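Local coordinates for CBS domain-containing protein CBSX1, chloroplastic (PDB 4GQW), which probably helps regulate thioredoxin-linked redox partners in the chloroplast through a pair of CBS domains, at residues A[47-52]-A[125-130]; A[98-103]-A[119-124]. All blocks are in the same frame, centred on the assembly; numbering follows the deposited sequence.

Contact 1. Residues A[47-52]-A[125-130]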
ATOM      1  N   ASP A  47      19.567 -10.532 -15.544  1.00122.12           N
ATOM      2  CA  ASP A  47      19.197 -11.931 -15.730  1.00126.51           C
ATOM      3  C   ASP A  47      17.904 -12.250 -14.984  1.00116.96           C
ATOM      4  O   ASP A  47      17.595 -13.413 -14.730  1.00113.36           O
ATOM      5  CB  ASP A  47      20.331 -12.847 -15.264  1.00123.71           C
ATOM      6  CG  ASP A  47      21.610 -12.635 -16.050  1.00130.31           C
ATOM      7  OD1 ASP A  47      22.692 -12.585 -15.429  1.00135.46           O
ATOM      8  OD2 ASP A  47      21.532 -12.522 -17.291  1.00130.06           O
ATOM      9  N   TRP A  48      17.161 -11.200 -14.640  1.00105.60           N
ATOM     10  CA  TRP A  48      15.873 -11.318 -13.955  1.00 97.07           C
ATOM     11  C   TRP A  48      15.930 -12.046 -12.617  1.00108.14           C
ATOM     12  O   TRP A  48      14.945 -12.642 -12.182  1.00105.58           O
ATOM     13  CB  TRP A  48      14.824 -11.958 -14.865  1.00 97.80           C
ATOM     14  CG  TRP A  48      13.967 -10.960 -15.562  1.00110.98           C
ATOM     15  CD1 TRP A  48      14.204 -10.376 -16.770  1.00119.03           C
ATOM     16  CD2 TRP A  48      12.733 -10.416 -15.086  1.00109.15           C
ATOM     17  NE1 TRP A  48      13.191  -9.503 -17.080  1.00117.32           N
ATOM     18  CE2 TRP A  48      12.275  -9.510 -16.062  1.00112.21           C
ATOM     19  CE3 TRP A  48      11.970 -10.605 -13.932  1.00107.70           C
ATOM     20  CZ2 TRP A  48      11.089  -8.798 -15.918  1.00113.38           C
ATOM     21  CZ3 TRP A  48      10.795  -9.900 -13.792  1.00105.72           C
ATOM     22  CH2 TRP A  48      10.365  -9.008 -14.778  1.00106.84           C
ATOM     23  N   LYS A  49      17.082 -11.988 -11.959  1.00135.99           N
ATOM     24  CA  LYS A  49      17.215 -12.560 -10.629  1.00 93.00           C
ATOM     25  C   LYS A  49      17.029 -11.481  -9.568  1.00107.33           C
ATOM     26  O   LYS A  49      17.598 -10.394  -9.669  1.00108.16           O
ATOM     27  CB  LYS A  49      18.577 -13.235 -10.473  1.00105.35           C
ATOM     28  CG  LYS A  49      18.781 -14.411 -11.406  1.00124.59           C
ATOM     29  CD  LYS A  49      20.109 -15.104 -11.152  1.00138.27           C
ATOM     30  CE  LYS A  49      20.267 -16.316 -12.057  1.00146.27           C
ATOM     31  NZ  LYS A  49      21.577 -16.998 -11.889  1.00153.36           N
ATOM     32  N   LEU A  50      16.221 -11.790  -8.558  1.00132.74           N
ATOM     33  CA  LEU A  50      15.916 -10.846  -7.492  1.00107.77           C
ATOM     34  C   LEU A  50      17.187 -10.398  -6.781  1.00 94.63           C
ATOM     35  O   LEU A  50      17.986 -11.221  -6.339  1.00 94.50           O
ATOM     36  CB  LEU A  50      14.956 -11.478  -6.486  1.00107.44           C
ATOM     37  CG  LEU A  50      14.424 -10.563  -5.383  1.00 98.11           C
ATOM     38  CD1 LEU A  50      13.418  -9.584  -5.952  1.00 93.41           C
ATOM     39  CD2 LEU A  50      13.802 -11.384  -4.266  1.00 97.54           C
ATOM     40  N   VAL A  51      17.377  -9.088  -6.681  1.00 82.64           N
ATOM     41  CA  VAL A  51      18.584  -8.567  -6.059  1.00 90.38           C
ATOM     42  C   VAL A  51      18.254  -7.658  -4.878  1.00 86.55           C
ATOM     43  O   VAL A  51      19.128  -7.323  -4.080  1.00 89.97           O
ATOM     44  CB  VAL A  51      19.490  -7.848  -7.088  1.00106.55           C
ATOM     45  CG1 VAL A  51      18.964  -6.463  -7.399  1.00113.30           C
ATOM     46  CG2 VAL A  51      20.919  -7.777  -6.582  1.00114.46           C
ATOM     47  N   GLY A  52      16.987  -7.281  -4.747  1.00 83.11           N
ATOM     48  CA  GLY A  52      16.580  -6.502  -3.593  1.00 87.02           C
ATOM     49  C   GLY A  52      15.121  -6.103  -3.554  1.00 90.42           C
ATOM     50  O   GLY A  52      14.299  -6.620  -4.305  1.00 86.27           O
ATOM     51  N   ASP A 125      15.852 -21.329 -10.009  1.00118.02           N
ATOM     52  CA  ASP A 125      17.109 -20.726 -10.432  1.00128.87           C
ATOM     53  C   ASP A 125      17.337 -19.342  -9.829  1.00132.59           C
ATOM     54  O   ASP A 125      18.320 -18.671 -10.146  1.00136.20           O
ATOM     55  CB  ASP A 125      17.182 -20.672 -11.959  1.00130.47           C
ATOM     56  CG  ASP A 125      17.349 -22.044 -12.579  1.00130.93           C
ATOM     57  OD1 ASP A 125      18.506 -22.442 -12.832  1.00130.72           O
ATOM     58  OD2 ASP A 125      16.330 -22.731 -12.807  1.00125.89           O
ATOM     59  N   GLY A 126      16.435 -18.923  -8.950  1.00118.69           N
ATOM     60  CA  GLY A 126      16.572 -17.645  -8.277  1.00105.59           C
ATOM     61  C   GLY A 126      15.943 -16.507  -9.054  1.00 98.72           C
ATOM     62  O   GLY A 126      16.018 -15.349  -8.648  1.00100.88           O
ATOM     63  N   LYS A 127      15.321 -16.844 -10.179  1.00112.45           N
ATOM     64  CA  LYS A 127      14.654 -15.860 -11.019  1.00106.90           C
ATOM     65  C   LYS A 127      13.360 -15.394 -10.372  1.00106.98           C
ATOM     66  O   LYS A 127      12.551 -16.211  -9.944  1.00103.65           O
ATOM     67  CB  LYS A 127      14.332 -16.460 -12.390  1.00104.13           C
ATOM     68  CG  LYS A 127      15.266 -16.034 -13.510  1.00118.12           C
ATOM     69  CD  LYS A 127      14.590 -16.212 -14.866  1.00120.68           C
ATOM     70  CE  LYS A 127      15.386 -15.567 -15.987  1.00125.09           C
ATOM     71  NZ  LYS A 127      14.626 -15.550 -17.266  1.00127.17           N
ATOM     72  N   LEU A 128      13.159 -14.083 -10.312  1.00101.69           N
ATOM     73  CA  LEU A 128      11.914 -13.542  -9.792  1.00 98.65           C
ATOM     74  C   LEU A 128      10.783 -13.879 -10.750  1.00103.72           C
ATOM     75  O   LEU A 128      10.809 -13.487 -11.918  1.00 98.37           O
ATOM     76  CB  LEU A 128      12.010 -12.029  -9.621  1.00100.20           C
ATOM     77  CG  LEU A 128      10.731 -11.350  -9.132  1.00 96.40           C
ATOM     78  CD1 LEU A 128      10.437 -11.734  -7.690  1.00 83.04           C
ATOM     79  CD2 LEU A 128      10.840  -9.843  -9.275  1.00 83.80           C
ATOM     80  N   VAL A 129       9.789 -14.612 -10.261  1.00108.61           N
ATOM     81  CA  VAL A 129       8.688 -15.033 -11.116  1.00105.37           C
ATOM     82  C   VAL A 129       7.337 -14.504 -10.650  1.00 98.66           C
ATOM     83  O   VAL A 129       6.330 -14.688 -11.331  1.00 96.47           O
ATOM     84  CB  VAL A 129       8.617 -16.569 -11.254  1.00107.65           C
ATOM     85  CG1 VAL A 129       9.802 -17.085 -12.062  1.00100.46           C
ATOM     86  CG2 VAL A 129       8.563 -17.229  -9.885  1.00107.59           C
ATOM     87  N   GLY A 130       7.310 -13.849  -9.493  1.00 91.66           N
ATOM     88  CA  GLY A 130       6.069 -13.263  -9.019  1.00 89.85           C
ATOM     89  C   GLY A 130       6.159 -12.552  -7.686  1.00 97.35           C
ATOM     90  O   GLY A 130       7.245 -12.359  -7.146  1.00 86.71           O
TER
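The carbonyl oxygen of W48 is gripped from the other turn by two neighbouring groups. L128 N donates a hydrogen bond to W48 O over 3.0 Å, bent to 149° at the hydrogen, and K127 CA adds a CA-H...O contact at 3.4 Å to the same W48 O. K49 and K127 face each other as a single beta bridge, their CA atoms 4.2 Å apart. Each lysine then drapes its apolar stem over the opposite turn, which suits a residue that can pack methylenes and still end in a charge. K127, extended beyond CG, brings CE to 3.3 Å from D47 O and also alongside W48 CB. An alanine here would cut that stem back to CB, and the D47 carbonyl and the flank of W48 CB would probably lose their cover. In return, K49 has CG beside its own backbone N and anti to the carbonyl carbon (chi1 -63°); its straight chain runs along the G126 carbonyl until K49 CE lies 3.6 Å from D125 O. G126 adopts backbone angles at which a CB would jam against the preceding carbonyl, so glycine fits. Behind the lysines, the leucine tips meet apolar to apolar, L50 CD1 to L128 CD1 at 4.1 Å, and P42 and P120 touch both leucines. The W48 ring is approached obliquely by L128 O, and K14 makes a cation-pi contact with this ring. D45 and D123 each accept a hydrogen bond from a lysine backbone N, of K49 and K127 respectively, bracing the two turns alike. Matching turns, one from each CBS domain and each leading into a strand with a classic beta bulge, are thus brought together, lysine to lysine and leucine to leucine, in the pseudo-twofold arrangement characteristic of a CBS pair.

Contact 2. Residues A[98-103]-A[119-124]; sequences VEEKTN and LPVVDS
E99 crosses V122 obliquely and can be followed outward over it. Its CB passes V122 O, and CG comes closer, 3.6 Å from V122 O. The chain then bends at chi2 (78°), which turns the carboxylate back over the valine: E99 CD skirts the methyl V122 CG2, and E99 OE2 comes to 3.5 Å from V122 CG2. Glutamate suits this partly exposed margin, since its methylenes can pass the V122 carbonyl while its carboxylate turns over the valine methyl.

At the heart of the contact, V98 is held through both its N-H and its C=O. V98 N donates to P120 O at 2.9 Å in an almost straight bond, and V98 O receives V122 N, also at 2.9 Å. This is parallel pairing around V121, and P120, with no N-H to give, serves here through its carbonyl alone. The branched V98 divides its methyls: CG1 reaches L119 CD1 at 3.7 Å, and CG2, set between its own backbone N and carbonyl carbon, meets V121 CG2 at 3.6 Å. V121 CG1 instead leans on the E99 peptide and on E100 CG. Within 98-103, E99 N turns away from the other strand to donate to T102 OG1 over 2.8 Å, so the threonine hydroxyl closes the bend that follows.

The short, weakly bonded strand 98-99 and strand 118-122 are the parallel strands of a beta-alpha-beta unit, joined through helix 104-113. Their chemistry implies a join directed by two backbone bonds and filled by valine methyls and the L119 tip, with E99 and E100 at its margin.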
ATOM      1  N   VAL A  98       9.716 -16.569  -1.093  1.00 98.55           N
ATOM      2  CA  VAL A  98       9.010 -17.839  -1.242  1.00 93.97           C
ATOM      3  C   VAL A  98       9.111 -18.363  -2.679  1.00 97.01           C
ATOM      4  O   VAL A  98       9.565 -17.650  -3.580  1.00102.19           O
ATOM      5  CB  VAL A  98       7.528 -17.709  -0.854  1.00 89.73           C
ATOM      6  CG1 VAL A  98       7.396 -17.056   0.512  1.00 83.20           C
ATOM      7  CG2 VAL A  98       6.780 -16.901  -1.895  1.00 85.12           C
ATOM      8  N   GLU A  99       8.690 -19.609  -2.886  1.00 94.55           N
ATOM      9  CA  GLU A  99       8.685 -20.218  -4.218  1.00 98.90           C
ATOM     10  C   GLU A  99       7.267 -20.372  -4.755  1.00100.42           C
ATOM     11  O   GLU A  99       6.298 -20.078  -4.060  1.00 98.09           O
ATOM     12  CB  GLU A  99       9.360 -21.591  -4.193  1.00 98.42           C
ATOM     13  CG  GLU A  99      10.820 -21.587  -4.598  1.00 93.29           C
ATOM     14  CD  GLU A  99      11.724 -21.096  -3.494  1.00122.51           C
ATOM     15  OE1 GLU A  99      11.299 -21.132  -2.322  1.00131.98           O
ATOM     16  OE2 GLU A  99      12.861 -20.678  -3.797  1.00130.15           O
ATOM     17  N   GLU A 100       7.150 -20.831  -5.996  1.00104.97           N
ATOM     18  CA  GLU A 100       5.846 -21.082  -6.601  1.00104.71           C
ATOM     19  C   GLU A 100       5.180 -22.302  -5.974  1.00105.41           C
ATOM     20  O   GLU A 100       3.980 -22.297  -5.702  1.00103.02           O
ATOM     21  CB  GLU A 100       5.968 -21.280  -8.116  1.00 94.32           C
ATOM     22  CG  GLU A 100       6.241 -20.009  -8.901  1.00 98.88           C
ATOM     23  CD  GLU A 100       5.963 -20.167 -10.385  1.00107.56           C
ATOM     24  OE1 GLU A 100       6.931 -20.213 -11.173  1.00113.09           O
ATOM     25  OE2 GLU A 100       4.775 -20.235 -10.767  1.00113.36           O
ATOM     26  N   LYS A 101       5.975 -23.345  -5.748  1.00105.98           N
ATOM     27  CA  LYS A 101       5.485 -24.605  -5.198  1.00100.27           C
ATOM     28  C   LYS A 101       5.228 -24.499  -3.703  1.00 87.82           C
ATOM     29  O   LYS A 101       4.748 -25.445  -3.080  1.00 96.81           O
ATOM     30  CB  LYS A 101       6.495 -25.726  -5.463  1.00107.65           C
ATOM     31  CG  LYS A 101       6.677 -26.091  -6.927  1.00115.07           C
ATOM     32  CD  LYS A 101       7.707 -27.210  -7.089  1.00119.87           C
ATOM     33  CE  LYS A 101       7.762 -27.710  -8.526  1.00126.70           C
ATOM     34  NZ  LYS A 101       8.661 -28.886  -8.686  1.00131.58           N
ATOM     35  N   THR A 102       5.553 -23.344  -3.136  1.00 84.71           N
ATOM     36  CA  THR A 102       5.380 -23.109  -1.712  1.00 77.15           C
ATOM     37  C   THR A 102       3.910 -23.187  -1.321  1.00 80.75           C
ATOM     38  O   THR A 102       3.043 -22.636  -2.002  1.00 83.68           O
ATOM     39  CB  THR A 102       5.949 -21.737  -1.304  1.00 83.21           C
ATOM     40  OG1 THR A 102       7.363 -21.724  -1.531  1.00 85.98           O
ATOM     41  CG2 THR A 102       5.675 -21.447   0.167  1.00 84.35           C
ATOM     42  N   ASN A 103       3.639 -23.898  -0.233  1.00 82.06           N
ATOM     43  CA  ASN A 103       2.292 -23.994   0.301  1.00 85.77           C
ATOM     44  C   ASN A 103       1.761 -22.614   0.661  1.00 88.54           C
ATOM     45  O   ASN A 103       2.465 -21.806   1.265  1.00 89.98           O
ATOM     46  CB  ASN A 103       2.275 -24.909   1.524  1.00 94.49           C
ATOM     47  CG  ASN A 103       0.889 -25.087   2.101  1.00107.31           C
ATOM     48  OD1 ASN A 103      -0.116 -24.773   1.459  1.00112.23           O
ATOM     49  ND2 ASN A 103       0.826 -25.602   3.323  1.00112.38           N
ATOM     50  N   LEU A 119       5.665 -10.637  -0.277  1.00 88.63           N
ATOM     51  CA  LEU A 119       6.758 -11.594  -0.358  1.00 85.03           C
ATOM     52  C   LEU A 119       7.074 -11.925  -1.808  1.00 87.60           C
ATOM     53  O   LEU A 119       6.200 -12.347  -2.556  1.00 92.63           O
ATOM     54  CB  LEU A 119       6.406 -12.881   0.389  1.00 89.00           C
ATOM     55  CG  LEU A 119       6.340 -12.826   1.914  1.00 88.71           C
ATOM     56  CD1 LEU A 119       6.015 -14.205   2.456  1.00 81.40           C
ATOM     57  CD2 LEU A 119       7.654 -12.328   2.475  1.00 85.18           C
ATOM     58  N   PRO A 120       8.332 -11.725  -2.214  1.00 99.99           N
ATOM     59  CA  PRO A 120       8.771 -12.073  -3.568  1.00104.47           C
ATOM     60  C   PRO A 120       8.762 -13.580  -3.820  1.00 93.75           C
ATOM     61  O   PRO A 120       9.110 -14.375  -2.939  1.00 91.59           O
ATOM     62  CB  PRO A 120      10.201 -11.521  -3.626  1.00108.29           C
ATOM     63  CG  PRO A 120      10.624 -11.416  -2.205  1.00108.39           C
ATOM     64  CD  PRO A 120       9.393 -11.056  -1.446  1.00103.06           C
ATOM     65  N   VAL A 121       8.356 -13.959  -5.027  1.00 87.54           N
ATOM     66  CA  VAL A 121       8.266 -15.359  -5.412  1.00 82.16           C
ATOM     67  C   VAL A 121       9.265 -15.659  -6.513  1.00 94.77           C
ATOM     68  O   VAL A 121       9.190 -15.087  -7.606  1.00 95.32           O
ATOM     69  CB  VAL A 121       6.863 -15.715  -5.930  1.00 86.65           C
ATOM     70  CG1 VAL A 121       6.747 -17.215  -6.125  1.00 91.32           C
ATOM     71  CG2 VAL A 121       5.805 -15.227  -4.961  1.00 78.67           C
ATOM     72  N   VAL A 122      10.198 -16.560  -6.224  1.00 92.66           N
ATOM     73  CA  VAL A 122      11.199 -16.937  -7.208  1.00 98.42           C
ATOM     74  C   VAL A 122      11.048 -18.386  -7.648  1.00106.33           C
ATOM     75  O   VAL A 122      10.193 -19.116  -7.146  1.00103.62           O
ATOM     76  CB  VAL A 122      12.629 -16.718  -6.684  1.00101.24           C
ATOM     77  CG1 VAL A 122      12.805 -15.284  -6.212  1.00 92.19           C
ATOM     78  CG2 VAL A 122      12.941 -17.700  -5.569  1.00 90.33           C
ATOM     79  N   ASP A 123      11.882 -18.795  -8.597  1.00109.61           N
ATOM     80  CA  ASP A 123      11.872 -20.171  -9.071  1.00110.38           C
ATOM     81  C   ASP A 123      13.109 -20.929  -8.607  1.00118.44           C
ATOM     82  O   ASP A 123      13.812 -20.491  -7.700  1.00122.64           O
ATOM     83  CB  ASP A 123      11.721 -20.236 -10.598  1.00114.01           C
ATOM     84  CG  ASP A 123      12.838 -19.518 -11.345  1.00116.86           C
ATOM     85  OD1 ASP A 123      13.915 -19.268 -10.765  1.00116.62           O
ATOM     86  OD2 ASP A 123      12.638 -19.217 -12.541  1.00128.86           O
ATOM     87  N   SER A 124      13.373 -22.059  -9.250  1.00122.08           N
ATOM     88  CA  SER A 124      14.460 -22.939  -8.844  1.00116.39           C
ATOM     89  C   SER A 124      15.826 -22.333  -9.141  1.00116.45           C
ATOM     90  O   SER A 124      16.836 -22.761  -8.585  1.00118.03           O
ATOM     91  CB  SER A 124      14.325 -24.297  -9.539  1.00113.81           C
ATOM     92  OG  SER A 124      13.154 -24.345 -10.338  1.00105.17           O
TER

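In the fold
Contact 2 belongs to the interior of one CBS domain, whereas contact 1 lies at the surface and ties one CBS domain to the other. They share a sheet: strands 118-122 and 128-133 are antiparallel neighbours, and V121 probably bonds through its backbone to V129 and G130, where the second of contact 1's two bulges sits. D123, near the end of segment 119-124, reaches into the turn that begins segment 125-130. Their centres lie about 10 Å apart, yet the chemistry differs. Segments 98-103 and 119-124 join by paired backbone bonds and buried valines; segments 47-52 and 125-130 rely on one cross-domain bond, lysine stems and a leucine pair.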